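PDB 1VHZ: ADP compounds hydrolase NudE from Escherichia coli, which hydrolyses ADP-ribose, NADH and the dinucleotides Ap3A and Ap2A with the help of magnesium or other divalent cations, acting as a homodimer. Local coordinates for residues A[59-64]-A[151-156]. Numbering follows the deposited sequence.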
ATOM      1  N   ASP A  59      18.096  12.304  17.662  1.00 31.61           N
ATOM      2  CA  ASP A  59      17.702  13.005  18.880  1.00 32.44           C
ATOM      3  C   ASP A  59      16.232  12.799  19.225  1.00 31.67           C
ATOM      4  O   ASP A  59      15.440  13.744  19.372  1.00 29.33           O
ATOM      5  CB  ASP A  59      17.989  14.510  18.750  1.00 37.62           C
ATOM      6  CG  ASP A  59      19.457  14.822  18.538  1.00 50.11           C
ATOM      7  OD1 ASP A  59      20.319  14.147  19.144  1.00 48.72           O
ATOM      8  OD2 ASP A  59      19.763  15.760  17.760  1.00 54.79           O
ATOM      9  N   ASP A  60      15.809  11.552  19.330  1.00 27.78           N
ATOM     10  CA  ASP A  60      14.457  11.179  19.660  1.00 27.96           C
ATOM     11  C   ASP A  60      13.361  11.725  18.772  1.00 24.98           C
ATOM     12  O   ASP A  60      12.207  11.872  19.190  1.00 21.55           O
ATOM     13  CB  ASP A  60      14.186  11.531  21.145  1.00 36.36           C
ATOM     14  CG  ASP A  60      14.773  10.392  21.986  1.00 47.46           C
ATOM     15  OD1 ASP A  60      15.966  10.506  22.328  1.00 55.49           O
ATOM     16  OD2 ASP A  60      14.040   9.411  22.229  1.00 47.53           O
ATOM     17  N   HIS A  61      13.669  12.039  17.520  1.00 19.61           N
ATOM     18  CA  HIS A  61      12.701  12.523  16.575  1.00 21.18           C
ATOM     19  C   HIS A  61      12.828  11.709  15.269  1.00 22.20           C
ATOM     20  O   HIS A  61      13.867  11.174  14.924  1.00 19.51           O
ATOM     21  CB  HIS A  61      12.868  14.006  16.199  1.00 17.05           C
ATOM     22  CG  HIS A  61      12.448  14.971  17.272  1.00 29.89           C
ATOM     23  ND1 HIS A  61      13.120  15.085  18.475  1.00 28.35           N
ATOM     24  CD2 HIS A  61      11.429  15.865  17.331  1.00 21.37           C
ATOM     25  CE1 HIS A  61      12.522  15.990  19.229  1.00 30.52           C
ATOM     26  NE2 HIS A  61      11.504  16.492  18.548  1.00 29.49           N
ATOM     27  N   LEU A  62      11.696  11.584  14.607  1.00 18.45           N
ATOM     28  CA  LEU A  62      11.634  10.975  13.287  1.00 19.27           C
ATOM     29  C   LEU A  62      11.961  12.139  12.322  1.00 17.74           C
ATOM     30  O   LEU A  62      11.686  13.286  12.712  1.00 18.89           O
ATOM     31  CB  LEU A  62      10.195  10.579  12.988  1.00 20.22           C
ATOM     32  CG  LEU A  62       9.739   9.145  13.005  1.00 24.72           C
ATOM     33  CD1 LEU A  62      10.656   8.214  13.754  1.00 21.62           C
ATOM     34  CD2 LEU A  62       8.310   9.048  13.525  1.00 17.02           C
ATOM     35  N   ILE A  63      12.531  11.877  11.184  1.00 15.98           N
ATOM     36  CA  ILE A  63      12.774  12.918  10.197  1.00 18.58           C
ATOM     37  C   ILE A  63      11.804  12.607   9.027  1.00 17.10           C
ATOM     38  O   ILE A  63      11.994  11.577   8.386  1.00 16.05           O
ATOM     39  CB  ILE A  63      14.175  12.998   9.585  1.00 19.43           C
ATOM     40  CG1 ILE A  63      15.274  13.187  10.627  1.00 30.69           C
ATOM     41  CG2 ILE A  63      14.195  14.160   8.583  1.00 11.70           C
ATOM     42  CD1 ILE A  63      15.100  14.402  11.509  1.00 43.05           C
ATOM     43  N   LEU A  64      10.800  13.435   8.832  1.00 17.04           N
ATOM     44  CA  LEU A  64       9.833  13.205   7.754  1.00 15.46           C
ATOM     45  C   LEU A  64      10.113  14.225   6.652  1.00 12.36           C
ATOM     46  O   LEU A  64      10.797  15.203   6.944  1.00 12.91           O
ATOM     47  CB  LEU A  64       8.411  13.496   8.226  1.00 22.38           C
ATOM     48  CG  LEU A  64       7.753  12.664   9.319  1.00 30.56           C
ATOM     49  CD1 LEU A  64       7.618  11.213   8.902  1.00 31.71           C
ATOM     50  CD2 LEU A  64       8.474  12.765  10.646  1.00 39.07           C
ATOM     51  N   ARG A 151      10.681  17.408  11.751  1.00 16.94           N
ATOM     52  CA  ARG A 151      11.128  16.629  12.904  1.00 21.26           C
ATOM     53  C   ARG A 151       9.891  16.281  13.744  1.00 22.19           C
ATOM     54  O   ARG A 151       9.106  17.170  14.073  1.00 23.54           O
ATOM     55  CB  ARG A 151      12.167  17.409  13.717  1.00 21.93           C
ATOM     56  CG  ARG A 151      13.557  17.225  13.101  1.00 38.87           C
ATOM     57  CD  ARG A 151      14.510  18.340  13.511  1.00 50.98           C
ATOM     58  NE  ARG A 151      15.868  17.811  13.664  1.00 64.46           N
ATOM     59  CZ  ARG A 151      16.629  17.332  12.691  1.00 64.44           C
ATOM     60  NH1 ARG A 151      16.203  17.295  11.434  1.00 70.22           N
ATOM     61  NH2 ARG A 151      17.838  16.874  12.985  1.00 64.91           N
ATOM     62  N   TRP A 152       9.681  15.004  13.988  1.00 18.65           N
ATOM     63  CA  TRP A 152       8.518  14.520  14.716  1.00 20.43           C
ATOM     64  C   TRP A 152       8.949  13.637  15.879  1.00 20.04           C
ATOM     65  O   TRP A 152       9.612  12.623  15.668  1.00 17.91           O
ATOM     66  CB  TRP A 152       7.633  13.713  13.749  1.00 13.25           C
ATOM     67  CG  TRP A 152       6.218  13.601  14.232  1.00 15.31           C
ATOM     68  CD1 TRP A 152       5.735  12.784  15.223  1.00 13.99           C
ATOM     69  CD2 TRP A 152       5.099  14.329  13.712  1.00 12.61           C
ATOM     70  NE1 TRP A 152       4.377  12.965  15.360  1.00 13.41           N
ATOM     71  CE2 TRP A 152       3.966  13.907  14.433  1.00 18.38           C
ATOM     72  CE3 TRP A 152       4.954  15.287  12.703  1.00 15.92           C
ATOM     73  CZ2 TRP A 152       2.696  14.434  14.182  1.00 13.26           C
ATOM     74  CZ3 TRP A 152       3.693  15.819  12.443  1.00 18.28           C
ATOM     75  CH2 TRP A 152       2.581  15.378  13.203  1.00 17.90           C
ATOM     76  N   PRO A 153       8.573  14.030  17.088  1.00 19.15           N
ATOM     77  CA  PRO A 153       8.975  13.317  18.275  1.00 19.86           C
ATOM     78  C   PRO A 153       8.464  11.891  18.316  1.00 19.62           C
ATOM     79  O   PRO A 153       7.280  11.643  18.106  1.00 16.23           O
ATOM     80  CB  PRO A 153       8.445  14.136  19.433  1.00 21.80           C
ATOM     81  CG  PRO A 153       7.720  15.292  18.882  1.00 23.93           C
ATOM     82  CD  PRO A 153       7.782  15.243  17.384  1.00 21.59           C
ATOM     83  N   LEU A 154       9.352  10.969  18.691  1.00 18.56           N
ATOM     84  CA  LEU A 154       9.006   9.560  18.805  1.00 19.02           C
ATOM     85  C   LEU A 154       7.886   9.350  19.813  1.00 17.72           C
ATOM     86  O   LEU A 154       6.983   8.534  19.611  1.00 15.20           O
ATOM     87  CB  LEU A 154      10.221   8.748  19.317  1.00 20.73           C
ATOM     88  CG  LEU A 154      11.359   8.515  18.326  1.00 20.42           C
ATOM     89  CD1 LEU A 154      12.419   7.601  18.948  1.00 18.90           C
ATOM     90  CD2 LEU A 154      10.840   7.919  17.033  1.00 14.88           C
ATOM     91  N   ALA A 155       7.964  10.096  20.912  1.00 11.31           N
ATOM     92  CA  ALA A 155       6.995  10.038  21.989  1.00 17.21           C
ATOM     93  C   ALA A 155       5.585  10.352  21.516  1.00 14.77           C
ATOM     94  O   ALA A 155       4.625   9.924  22.162  1.00 21.10           O
ATOM     95  CB  ALA A 155       7.414  10.971  23.141  1.00 11.99           C
ATOM     96  N   HIS A 156       5.412  11.037  20.395  1.00 14.42           N
ATOM     97  CA  HIS A 156       4.103  11.348  19.840  1.00 18.79           C
ATOM     98  C   HIS A 156       3.980  10.861  18.403  1.00 19.37           C
ATOM     99  O   HIS A 156       3.138  11.335  17.626  1.00 18.94           O
ATOM    100  CB  HIS A 156       3.847  12.878  19.892  1.00 18.38           C
ATOM    101  CG  HIS A 156       3.821  13.328  21.332  1.00 19.06           C
ATOM    102  ND1 HIS A 156       2.757  13.021  22.157  1.00 18.31           N
ATOM    103  CD2 HIS A 156       4.744  13.961  22.094  1.00 18.73           C
ATOM    104  CE1 HIS A 156       3.014  13.485  23.366  1.00 20.81           C
ATOM    105  NE2 HIS A 156       4.205  14.064  23.357  1.00 23.36           N
TER
HETATM  106  O   HOH W   1      10.336  11.759  21.573  1.00 26.37           O
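Leu62 and Trp152 exchange two backbone hydrogen bonds, Leu62 N to Trp152 O at 2.6 Å and Trp152 N to Leu62 O at 2.9 Å, which identifies an antiparallel hydrogen-bonded pair. Beyond it Leu154 N donates almost straight (176°) to Asp60 O, and a water donates to the same oxygen while accepting from Ala155 N, so the turn before 61-64 is tied to the 3-10 segment 154-155. At His61, CG lies anti to the carbonyl carbon (chi1 -74°), and one ring face meets Pro153 CA, 4.0 Å from the ring centroid, a CH-pi contact. Its rotation is set by ND1, which donates in the ring plane to Asp59 O at 2.8 Å. An alanine in place of His61 would probably leave Asp59 O without this donor and Pro153 without its ring partner. The backbone bonds of Leu62 and Trp152 join strand 149-153 to strand 61-69 in the mixed sheet of the Nudix fold; strand 51-58 also pairs with 61-69. On the His61 face, the Ile63 CD1 methyl sits 3.1 Å above the guanidinium plane of Arg151, nearest NH1. Leu64 CD2 meets Trp152 CB at 3.4 Å, and Leu77 packs on both residues. Leu62 CD1 touches Leu154 CD2 at 3.3 Å, the side chains crossing at about a right angle.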